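PDB 2EAC: alpha-fucosidase from Bifidobacterium bifidum, which probably hydrolyses alpha-1,2-fucosidic linkages, releasing L-fucose from glycans, this chain being the part of a longer, membrane-associated protein that includes its GH95 catalytic domain. Local coordinates for residues P566-L571 and N675-M680; S328-R333 and A435-L440; D188-A193 and K306-A311; Q133-N138 and G411-G416. All blocks are in the same frame, centred on the assembly; numbering follows the deposited sequence.

Contact 1: P566-L571 and N675-M680. With DFU ((2S,3R,4S,5R)-2-methylpiperidine-3,4,5-triol), chain E.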
# COMPACT_ATOMS: atom_id res chain seq x y z
N PRO A 566 6.85 14.32 9.61
CA PRO A 566 5.65 13.62 10.03
C PRO A 566 5.90 12.71 11.26
O PRO A 566 6.93 12.03 11.31
CB PRO A 566 5.28 12.78 8.80
CG PRO A 566 5.91 13.50 7.64
CD PRO A 566 7.20 14.05 8.20
N GLU A 567 5.04 12.77 12.28
CA GLU A 567 4.11 13.86 12.54
C GLU A 567 4.38 14.33 13.98
O GLU A 567 3.56 14.16 14.87
CB GLU A 567 2.65 13.43 12.34
CG GLU A 567 2.21 13.35 10.85
CD GLU A 567 0.71 13.10 10.65
OE1 GLU A 567 0.29 12.94 9.46
OE2 GLU A 567 -0.05 13.03 11.66
N GLN A 568 5.55 14.91 14.20
CA GLN A 568 5.95 15.37 15.53
C GLN A 568 6.98 16.51 15.42
O GLN A 568 7.47 16.85 14.33
CB GLN A 568 6.53 14.23 16.38
CG GLN A 568 7.93 13.77 15.92
CD GLN A 568 8.71 12.88 16.90
OE1 GLN A 568 9.78 12.38 16.55
NE2 GLN A 568 8.20 12.69 18.11
N GLY A 569 7.31 17.10 16.56
CA GLY A 569 8.34 18.11 16.60
C GLY A 569 7.86 19.47 16.12
O GLY A 569 6.66 19.70 15.98
N PRO A 570 8.81 20.38 15.89
CA PRO A 570 8.57 21.78 15.49
C PRO A 570 8.02 21.95 14.08
O PRO A 570 8.38 21.21 13.14
CB PRO A 570 9.95 22.44 15.60
CG PRO A 570 10.84 21.44 16.20
CD PRO A 570 10.23 20.08 16.08
N LEU A 571 7.15 22.96 13.94
CA LEU A 571 6.58 23.31 12.65
C LEU A 571 7.54 24.24 11.95
O LEU A 571 7.98 25.24 12.54
CB LEU A 571 5.23 24.04 12.77
CG LEU A 571 3.95 23.44 13.35
CD1 LEU A 571 2.78 24.43 13.13
CD2 LEU A 571 3.63 22.13 12.72
N ASN A 675 9.68 7.47 24.00
CA ASN A 675 10.36 7.73 22.66
C ASN A 675 9.71 7.10 21.41
O ASN A 675 10.36 6.85 20.36
CB ASN A 675 11.85 7.49 22.75
CG ASN A 675 12.53 8.47 23.70
OD1 ASN A 675 12.59 9.66 23.44
ND2 ASN A 675 13.07 7.95 24.78
N GLN A 676 8.40 6.93 21.52
CA GLN A 676 7.68 5.90 20.78
C GLN A 676 6.91 6.45 19.62
O GLN A 676 5.95 5.82 19.16
CB GLN A 676 6.75 5.12 21.72
CG GLN A 676 7.49 4.55 22.98
CD GLN A 676 8.66 3.65 22.61
OE1 GLN A 676 8.51 2.74 21.80
NE2 GLN A 676 9.83 3.92 23.19
N HIS A 677 7.34 7.60 19.12
CA HIS A 677 6.58 8.24 18.04
C HIS A 677 6.32 7.24 16.91
O HIS A 677 7.22 6.53 16.48
CB HIS A 677 7.25 9.49 17.50
CG HIS A 677 6.39 10.21 16.51
ND1 HIS A 677 5.10 10.60 16.81
CD2 HIS A 677 6.61 10.56 15.22
CE1 HIS A 677 4.56 11.17 15.74
NE2 HIS A 677 5.46 11.16 14.77
N ARG A 678 5.08 7.18 16.43
CA ARG A 678 4.72 6.14 15.48
C ARG A 678 5.51 6.24 14.17
O ARG A 678 5.94 5.22 13.62
CB ARG A 678 3.21 6.14 15.24
CG ARG A 678 2.60 7.47 14.77
CD ARG A 678 1.03 7.45 14.95
NE ARG A 678 0.48 8.62 14.27
CZ ARG A 678 0.59 9.87 14.72
NH1 ARG A 678 1.17 10.11 15.90
NH2 ARG A 678 0.11 10.88 13.99
N HIS A 679 5.67 7.47 13.66
CA HIS A 679 6.46 7.73 12.44
C HIS A 679 7.95 7.63 12.77
O HIS A 679 8.37 7.92 13.89
CB HIS A 679 6.15 9.14 11.89
CG HIS A 679 4.78 9.30 11.31
ND1 HIS A 679 4.52 9.21 9.95
CD2 HIS A 679 3.58 9.55 11.90
CE1 HIS A 679 3.23 9.38 9.73
NE2 HIS A 679 2.64 9.59 10.90
N MET A 680 8.75 7.21 11.79
CA MET A 680 10.20 7.27 11.91
C MET A 680 10.70 7.93 10.63
O MET A 680 11.39 7.31 9.81
CB MET A 680 10.78 5.87 12.11
CG MET A 680 10.13 5.11 13.29
SD MET A 680 10.99 3.57 13.66
CE MET A 680 10.81 2.71 12.09
C1 DFU E . -1.35 9.83 9.47
C2 DFU E . -0.77 8.91 10.55
C3 DFU E . -1.88 8.12 11.25
C4 DFU E . -2.71 7.33 10.23
C5 DFU E . -3.28 8.28 9.16
C6 DFU E . -4.07 7.50 8.09
O4 DFU E . -1.87 6.35 9.58
O3 DFU E . -1.30 7.23 12.20
O2 DFU E . 0.03 9.68 11.47
N5 DFU E . -2.20 9.04 8.58
O HOH W 1 0.92 13.30 15.61

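Contact 2: S328-R333 and A435-L440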
# COMPACT_ATOMS: atom_id res chain seq x y z
N SER A 328 -5.29 -17.58 -8.89
CA SER A 328 -4.23 -18.47 -8.47
C SER A 328 -2.95 -18.26 -9.28
O SER A 328 -1.86 -18.54 -8.78
CB SER A 328 -4.69 -19.94 -8.53
OG SER A 328 -4.97 -20.34 -9.86
N ALA A 329 -3.05 -17.74 -10.50
CA ALA A 329 -1.86 -17.51 -11.30
C ALA A 329 -0.97 -16.50 -10.59
O ALA A 329 0.25 -16.62 -10.62
CB ALA A 329 -2.21 -17.03 -12.72
N ILE A 330 -1.58 -15.50 -9.94
CA ILE A 330 -0.83 -14.56 -9.12
C ILE A 330 -0.57 -15.11 -7.71
O ILE A 330 0.54 -15.04 -7.22
CB ILE A 330 -1.57 -13.20 -8.99
CG1 ILE A 330 -1.83 -12.61 -10.39
CG2 ILE A 330 -0.73 -12.21 -8.13
CD1 ILE A 330 -2.91 -11.54 -10.39
N TYR A 331 -1.59 -15.66 -7.07
CA TYR A 331 -1.50 -16.03 -5.67
C TYR A 331 -0.44 -17.12 -5.45
O TYR A 331 0.35 -17.07 -4.48
CB TYR A 331 -2.85 -16.50 -5.10
CG TYR A 331 -2.76 -16.86 -3.64
CD1 TYR A 331 -2.87 -15.86 -2.63
CD2 TYR A 331 -2.54 -18.18 -3.25
CE1 TYR A 331 -2.75 -16.20 -1.26
CE2 TYR A 331 -2.43 -18.51 -1.89
CZ TYR A 331 -2.55 -17.53 -0.91
OH TYR A 331 -2.44 -17.89 0.43
N ASP A 332 -0.41 -18.09 -6.37
CA ASP A 332 0.52 -19.22 -6.27
C ASP A 332 1.96 -18.95 -6.69
O ASP A 332 2.78 -19.85 -6.59
CB ASP A 332 -0.05 -20.43 -7.00
CG ASP A 332 -1.17 -21.06 -6.25
OD1 ASP A 332 -1.27 -20.82 -5.03
OD2 ASP A 332 -1.96 -21.80 -6.85
N ARG A 333 2.28 -17.71 -7.10
CA ARG A 333 3.68 -17.37 -7.45
C ARG A 333 4.68 -17.56 -6.30
O ARG A 333 5.88 -17.87 -6.50
CB ARG A 333 3.77 -15.99 -8.15
CG ARG A 333 2.69 -15.92 -9.22
CD ARG A 333 2.87 -15.17 -10.56
NE ARG A 333 2.85 -13.77 -10.38
CZ ARG A 333 2.42 -12.82 -11.20
NH1 ARG A 333 1.84 -13.01 -12.38
NH2 ARG A 333 2.60 -11.58 -10.75
N ALA A 435 7.21 -9.57 -3.47
CA ALA A 435 6.29 -10.71 -3.33
C ALA A 435 5.66 -11.12 -4.65
O ALA A 435 4.65 -11.79 -4.66
CB ALA A 435 5.21 -10.47 -2.21
N ASN A 436 6.30 -10.75 -5.78
CA ASN A 436 5.93 -11.28 -7.09
C ASN A 436 4.51 -10.90 -7.53
O ASN A 436 3.73 -11.71 -8.01
CB ASN A 436 6.17 -12.81 -7.14
CG ASN A 436 6.61 -13.30 -8.54
OD1 ASN A 436 6.44 -12.60 -9.53
ND2 ASN A 436 7.19 -14.48 -8.61
N MET A 437 4.19 -9.61 -7.41
CA MET A 437 2.90 -9.09 -7.87
C MET A 437 3.09 -7.78 -8.62
O MET A 437 2.26 -6.88 -8.52
CB MET A 437 1.93 -8.91 -6.67
CG MET A 437 1.63 -10.18 -5.86
SD MET A 437 0.55 -9.83 -4.43
CE MET A 437 1.62 -8.83 -3.41
N GLY A 438 4.19 -7.68 -9.37
CA GLY A 438 4.64 -6.45 -9.99
C GLY A 438 3.63 -5.76 -10.87
O GLY A 438 3.58 -4.52 -10.89
N GLU A 439 2.85 -6.53 -11.62
CA GLU A 439 1.82 -5.94 -12.49
C GLU A 439 0.73 -5.23 -11.70
O GLU A 439 0.05 -4.35 -12.24
CB GLU A 439 1.20 -6.96 -13.49
CG GLU A 439 0.82 -8.32 -12.93
CD GLU A 439 2.01 -9.25 -12.90
OE1 GLU A 439 2.67 -9.27 -11.86
OE2 GLU A 439 2.31 -9.92 -13.92
N LEU A 440 0.58 -5.60 -10.42
CA LEU A 440 -0.47 -5.04 -9.55
C LEU A 440 -0.12 -3.61 -9.08
O LEU A 440 -0.94 -2.94 -8.43
CB LEU A 440 -0.76 -5.99 -8.37
CG LEU A 440 -1.22 -7.45 -8.75
CD1 LEU A 440 -1.94 -8.12 -7.62
CD2 LEU A 440 -2.09 -7.48 -9.99

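Contact 3: D188-A193 and K306-A311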
# COMPACT_ATOMS: atom_id res chain seq x y z
N ASP A 188 -14.01 -11.55 -15.84
CA ASP A 188 -15.40 -11.31 -16.21
C ASP A 188 -16.01 -10.11 -15.46
O ASP A 188 -17.17 -9.78 -15.64
CB ASP A 188 -16.24 -12.58 -16.10
CG ASP A 188 -15.90 -13.59 -17.19
OD1 ASP A 188 -15.96 -13.22 -18.39
OD2 ASP A 188 -15.51 -14.72 -16.87
N ASN A 189 -15.19 -9.47 -14.63
CA ASN A 189 -15.55 -8.19 -14.03
C ASN A 189 -16.87 -8.26 -13.25
O ASN A 189 -17.69 -7.35 -13.31
CB ASN A 189 -15.62 -7.08 -15.08
CG ASN A 189 -15.56 -5.68 -14.45
OD1 ASN A 189 -15.02 -5.53 -13.35
ND2 ASN A 189 -16.14 -4.68 -15.11
N VAL A 190 -17.05 -9.35 -12.51
CA VAL A 190 -18.38 -9.62 -11.95
C VAL A 190 -18.21 -10.30 -10.60
O VAL A 190 -17.25 -11.06 -10.40
CB VAL A 190 -19.21 -10.48 -12.96
CG1 VAL A 190 -18.71 -11.98 -13.02
CG2 VAL A 190 -20.73 -10.41 -12.71
N MET A 191 -19.14 -10.02 -9.69
CA MET A 191 -19.19 -10.70 -8.41
C MET A 191 -20.25 -11.82 -8.51
O MET A 191 -21.32 -11.65 -9.15
CB MET A 191 -19.51 -9.69 -7.28
CG MET A 191 -19.88 -10.35 -5.96
SD MET A 191 -20.19 -9.17 -4.62
CE MET A 191 -18.68 -8.20 -4.56
N VAL A 192 -19.93 -12.96 -7.89
CA VAL A 192 -20.72 -14.17 -8.07
C VAL A 192 -21.09 -14.69 -6.69
O VAL A 192 -20.25 -14.74 -5.78
CB VAL A 192 -19.96 -15.23 -8.87
CG1 VAL A 192 -20.82 -16.51 -8.99
CG2 VAL A 192 -19.64 -14.72 -10.29
N ALA A 193 -22.37 -15.00 -6.50
CA ALA A 193 -22.81 -15.68 -5.29
C ALA A 193 -23.51 -16.97 -5.69
O ALA A 193 -24.52 -16.93 -6.39
CB ALA A 193 -23.75 -14.80 -4.45
N LYS A 306 -24.95 -5.26 -19.39
CA LYS A 306 -24.13 -6.13 -20.22
C LYS A 306 -23.12 -6.98 -19.42
O LYS A 306 -22.86 -8.13 -19.78
CB LYS A 306 -23.45 -5.32 -21.33
CG LYS A 306 -22.57 -6.12 -22.29
CD LYS A 306 -22.35 -5.39 -23.59
CE LYS A 306 -21.25 -6.03 -24.50
NZ LYS A 306 -21.24 -7.51 -24.62
N VAL A 307 -22.56 -6.43 -18.35
CA VAL A 307 -21.62 -7.21 -17.50
C VAL A 307 -22.30 -8.48 -16.96
O VAL A 307 -21.80 -9.61 -17.14
CB VAL A 307 -21.02 -6.38 -16.30
CG1 VAL A 307 -20.07 -7.25 -15.40
CG2 VAL A 307 -20.28 -5.20 -16.79
N VAL A 308 -23.44 -8.30 -16.31
CA VAL A 308 -24.14 -9.44 -15.71
C VAL A 308 -24.67 -10.40 -16.80
O VAL A 308 -24.66 -11.62 -16.61
CB VAL A 308 -25.22 -9.02 -14.65
CG1 VAL A 308 -24.53 -8.32 -13.43
CG2 VAL A 308 -26.31 -8.11 -15.24
N GLN A 309 -25.05 -9.85 -17.95
CA GLN A 309 -25.59 -10.65 -19.06
C GLN A 309 -24.51 -11.51 -19.68
O GLN A 309 -24.70 -12.73 -19.83
CB GLN A 309 -26.28 -9.80 -20.14
CG GLN A 309 -27.08 -10.67 -21.18
CD GLN A 309 -28.10 -11.58 -20.50
OE1 GLN A 309 -29.03 -11.10 -19.83
NE2 GLN A 309 -27.93 -12.89 -20.64
N ASP A 310 -23.39 -10.89 -20.03
CA ASP A 310 -22.21 -11.63 -20.52
C ASP A 310 -21.75 -12.75 -19.57
O ASP A 310 -21.47 -13.87 -19.98
CB ASP A 310 -21.07 -10.64 -20.79
CG ASP A 310 -21.31 -9.77 -22.03
OD1 ASP A 310 -22.29 -10.01 -22.79
OD2 ASP A 310 -20.48 -8.85 -22.23
N ALA A 311 -21.64 -12.43 -18.28
CA ALA A 311 -21.33 -13.42 -17.25
C ALA A 311 -22.32 -14.58 -17.24
O ALA A 311 -21.92 -15.74 -17.28
CB ALA A 311 -21.30 -12.75 -15.90
O HOH W 2 -19.09 -10.10 -17.47

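Contact 4: Q133-N138 and G411-G416. With DFU ((2S,3R,4S,5R)-2-methylpiperidine-3,4,5-triol), chain E.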
# COMPACT_ATOMS: atom_id res chain seq x y z
N GLN A 133 -13.14 18.05 -0.78
CA GLN A 133 -12.13 17.02 -0.59
C GLN A 133 -12.82 15.69 -0.81
O GLN A 133 -12.37 14.88 -1.61
CB GLN A 133 -11.51 17.08 0.80
CG GLN A 133 -10.48 15.96 1.09
CD GLN A 133 -9.69 16.27 2.36
OE1 GLN A 133 -9.90 17.30 2.95
NE2 GLN A 133 -8.73 15.42 2.72
N GLY A 134 -13.94 15.48 -0.12
CA GLY A 134 -14.71 14.26 -0.25
C GLY A 134 -13.99 13.10 0.41
O GLY A 134 -13.03 13.31 1.17
N ASN A 135 -14.49 11.89 0.16
CA ASN A 135 -13.95 10.66 0.75
C ASN A 135 -14.44 9.43 0.03
O ASN A 135 -15.29 9.52 -0.86
CB ASN A 135 -14.19 10.54 2.28
CG ASN A 135 -15.67 10.53 2.67
OD1 ASN A 135 -16.60 10.76 1.85
ND2 ASN A 135 -15.90 10.20 3.91
N TYR A 136 -13.88 8.28 0.38
CA TYR A 136 -14.35 7.01 -0.16
C TYR A 136 -15.61 6.57 0.58
O TYR A 136 -15.63 6.62 1.80
CB TYR A 136 -13.26 5.95 0.02
CG TYR A 136 -13.55 4.59 -0.59
CD1 TYR A 136 -13.82 4.45 -1.96
CD2 TYR A 136 -13.48 3.45 0.19
CE1 TYR A 136 -14.05 3.19 -2.52
CE2 TYR A 136 -13.71 2.17 -0.38
CZ TYR A 136 -13.96 2.06 -1.73
OH TYR A 136 -14.18 0.79 -2.29
N LEU A 137 -16.62 6.08 -0.15
CA LEU A 137 -17.88 5.67 0.46
C LEU A 137 -18.04 4.17 0.46
O LEU A 137 -17.75 3.54 -0.54
CB LEU A 137 -19.05 6.22 -0.36
CG LEU A 137 -19.22 7.74 -0.52
CD1 LEU A 137 -20.47 8.02 -1.33
CD2 LEU A 137 -19.31 8.40 0.80
N ASN A 138 -18.55 3.61 1.57
CA ASN A 138 -19.17 2.28 1.49
C ASN A 138 -20.35 2.42 0.52
O ASN A 138 -21.12 3.40 0.60
CB ASN A 138 -19.65 1.78 2.83
CG ASN A 138 -20.64 0.61 2.70
OD1 ASN A 138 -20.28 -0.50 2.26
ND2 ASN A 138 -21.89 0.86 3.06
N GLY A 411 -15.15 12.84 8.16
CA GLY A 411 -16.54 12.64 8.60
C GLY A 411 -16.75 11.31 9.30
O GLY A 411 -16.10 11.05 10.32
N ASN A 412 -17.60 10.48 8.71
CA ASN A 412 -17.99 9.15 9.20
C ASN A 412 -16.96 8.04 8.93
O ASN A 412 -17.07 6.97 9.51
CB ASN A 412 -19.33 8.72 8.57
CG ASN A 412 -20.49 9.64 8.92
OD1 ASN A 412 -20.39 10.42 9.86
ND2 ASN A 412 -21.59 9.57 8.15
N THR A 413 -16.00 8.30 8.03
CA THR A 413 -14.95 7.31 7.65
C THR A 413 -13.59 7.83 8.11
O THR A 413 -13.25 8.98 7.82
CB THR A 413 -14.95 7.09 6.12
OG1 THR A 413 -16.23 6.60 5.73
CG2 THR A 413 -13.89 6.11 5.65
N PRO A 414 -12.80 7.00 8.84
CA PRO A 414 -11.53 7.53 9.42
C PRO A 414 -10.56 7.93 8.32
O PRO A 414 -10.29 7.12 7.42
CB PRO A 414 -10.98 6.34 10.25
CG PRO A 414 -11.69 5.11 9.73
CD PRO A 414 -13.03 5.58 9.19
N TRP A 415 -10.08 9.17 8.39
CA TRP A 415 -9.15 9.74 7.39
C TRP A 415 -9.67 9.56 5.94
O TRP A 415 -8.87 9.52 4.98
CB TRP A 415 -7.74 9.15 7.52
CG TRP A 415 -7.13 9.21 8.93
CD1 TRP A 415 -6.59 10.30 9.55
CD2 TRP A 415 -6.97 8.11 9.83
NE1 TRP A 415 -6.11 9.95 10.80
CE2 TRP A 415 -6.34 8.61 10.99
CE3 TRP A 415 -7.31 6.75 9.78
CZ2 TRP A 415 -6.06 7.79 12.09
CZ3 TRP A 415 -7.02 5.95 10.86
CH2 TRP A 415 -6.41 6.47 12.00
N GLY A 416 -10.99 9.47 5.80
CA GLY A 416 -11.64 9.43 4.51
C GLY A 416 -11.39 8.15 3.73
O GLY A 416 -11.81 8.06 2.60
C1 DFU E . -1.35 9.83 9.47
C2 DFU E . -0.77 8.91 10.55
C3 DFU E . -1.88 8.12 11.25
C4 DFU E . -2.71 7.33 10.23
C5 DFU E . -3.28 8.28 9.16
C6 DFU E . -4.07 7.50 8.09
O4 DFU E . -1.87 6.35 9.58
O3 DFU E . -1.30 7.23 12.20
O2 DFU E . 0.03 9.68 11.47
N5 DFU E . -2.20 9.04 8.58
O HOH W 3 -17.15 7.81 3.83

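Contact 1: P566-L571 and N675-M680
Pro566 and Glu567, joined by a cis peptide bond, run as irregular chain past His677 and His679, with Pro566 CA 6.4 Å from His679 CA. The irregular stretches that meet here belong to the GH95 catalytic domain, an (alpha/alpha)6 barrel, and together they wall the pocket holding the iminosugar DFU, a fucose analogue. His677 has CG anti to the backbone N (chi1 -174°), which carries NE2 up to the backbone of the other segment: it accepts Glu567 N-H close to the ring plane at 3.0 Å. Because ND1 is bonded to Gln672 OE1, the imidazole is fixed at both nitrogens. Gln568 CB sits over the centre of one face in a CH-pi contact, 3.6 Å from the His677 ring centroid, while His679 N lies toward the rim of the opposite face. Pro566 CB makes a less central CH-pi contact, 4.2 Å from the His679 centroid. Glu567 stretches out to a salt bridge, OE2 to Arg678 NH2 3.2 Å, its carboxylate nearly perpendicular to the guanidinium; OE1 is hydrogen-bonded to Asn422 ND2. A water linking Glu567 O with Arg678 NH2 adds a second tie. Arg678 then spans two hydroxyls of DFU, giving NH2 to O2 at 2.8 Å and NE to O3 at 3.1 Å. DFU O2 also meets the edge of the His679 ring, 2.7 Å from NE2, in a nearly straight hydrogen bond that either partner could donate.

Contact 2: S328-R333 and A435-L440
Asn436 and Arg333 make the first meeting between the loop leading to the 3-10 segment that starts at Gly438 and the residues just after helix 316-331, both in the GH95 catalytic domain. Ala435 O, one residue earlier, is hydrogen-bonded to Arg380 NH1 of helix 365-386, which also bonds weakly to Ile330 O. Asn436 takes up left-handed backbone angles, and its carbonyl O is gripped side-on by one guanidinium: Arg333 NE lies 3.3 Å from Asn436 O and Arg333 NH2 3.0 Å from it. Both nitrogens come from the same face of the carbonyl, NH2 well above its plane, yet the oxygen stays in the plane of the guanidinium. The amide of Asn436 rests against Arg333 CB and is hydrogen-bonded through ND2 to Gly816 O. At Met437 the contact turns apolar; its CG meets Ile330 CG2 at 3.9 Å, the two side chains crossing at about a right angle. Gly438 begins the 3-10 segment, in which Leu440 N bonds back to Met437 O. From there Glu439, bent at chi2 (-84°), comes to Arg333 from the opposite direction and forms a salt bridge, OE1 to NH2 2.6 Å, with NH2 lying above the carboxylate plane. A weak bond from Arg333 NH1 to Glu439 OE2 accompanies it. Leu440 closes the contact, CD2 lying 4.2 Å from Ile330 CD1. Two bends in the Arg333 chain let its NH2 serve both a carbonyl and a carboxylate, so a charged clamp lies on the more exposed side of the contact, beside the buried Ile330, Met437 and Leu440, and the positive charge of Arg333 probably stabilises an ionised Glu439.

Contact 3: D188-A193 and K306-A311
A G1 beta bulge, in which Asn189 and Val190 both face Ser185, lies under Val307 of helix 297-314, on the chain of strand 190-197. The strand belongs to the large antiparallel sheet of the N-terminal, galactose mutarotase-like domain, and the helix lies against that sheet. The axes of 190-193 and 306-311 pass 9.3 Å apart at a crossing angle of -55°. Val307 presses CG1, anti to its own nitrogen, onto the bulge backbone, 3.2 Å from Asn189 O, and the same methyl lies 4.1 Å from Val190 CB. One helical turn on, Ala311 offers CB to both methyls of Val190, at 3.9 Å from CG1 and 4.0 Å from CG2. The isopropyl group thus lies against Val307 with its stem and against Ala311 with its branches; Val308 touches it more distantly from the flank. Ala279 and Tyr277 of the adjoining strand 273-282 carry the same helix face further over the sheet. No direct hydrogen bond crosses this contact. Instead a water donates to Asp188 O at 2.7 Å and to Val307 O at 2.8 Å, although Val307 O already accepts Ala311 N within the helix. The carboxylate of Asp188 makes a salt bridge to Lys314, farther along the helix. The surfaces that meet are chiefly two valines and an alanine methyl, consistent with the close seating of the helix, while the water supplies a polar link where two carbonyl oxygens, both acceptors, cannot bond to each other.

Contact 4: Q133-N138 and G411-G416
Asn135 and Gly416 come together with their CA atoms 4.6 Å apart, just after Gly134 has ended helix 130-133 with a positive phi. Asn135 CB lies 3.5 Å from Gly416 O and close to Gly416 CA. At Tyr136 the backbone makes the direct bond of the contact: Tyr136 N-H points almost straight at Gly416 O, 3.0 Å away and tilted only slightly from the carbonyl plane. Gly416 is itself held in a turn by its N-H to Thr413 O, and the same turn presents the preceding Trp415, whose indole face lies under the methyl carbon of the bound iminosugar DFU, CD2 to C6 3.4 Å. Tyr136 O accepts from a water 2.8 Å away that also lies beside Thr413 OG1, though at a doubtfully short distance; Thr413 OG1 is hydrogen-bonded to Thr404 OG1. The Tyr136 ring leads away from Gly416 toward the calcium-binding Glu77, about 5 Å between side chains, and its OH bonds to Ile400 O. The contact thus joins the N-terminal domain to the GH95 catalytic domain beside the iminosugar pocket: the first segment runs from helix 130-133 toward strand 140-145, beside strand 69-76, while the second leads into strand 419-420.

How the contacts relate
From the N terminus, contact 4 opens first, at 133-138 in the N-terminal beta domain. Contact 3 lies wholly within its span, opening on strand 190-197 and closing when helix 297-314 returns to the sheet. Helix 316-331 follows directly and opens contact 2 before contact 4 has closed at 411-416, so contacts 2 and 4 cross; contact 2 closes at 435-440. Contact 1 opens at 566-571 and closes at 675-680, in series with the rest. Contact 4 joins the N-terminal and catalytic domains, contact 3 fastens the helix to the sheet, and within the catalytic domain contact 1 joins two pocket segments and contact 2 the end of helix 316-331 to a loop. Contacts 1 and 4, nearest atoms about 7 Å apart, both touch DFU.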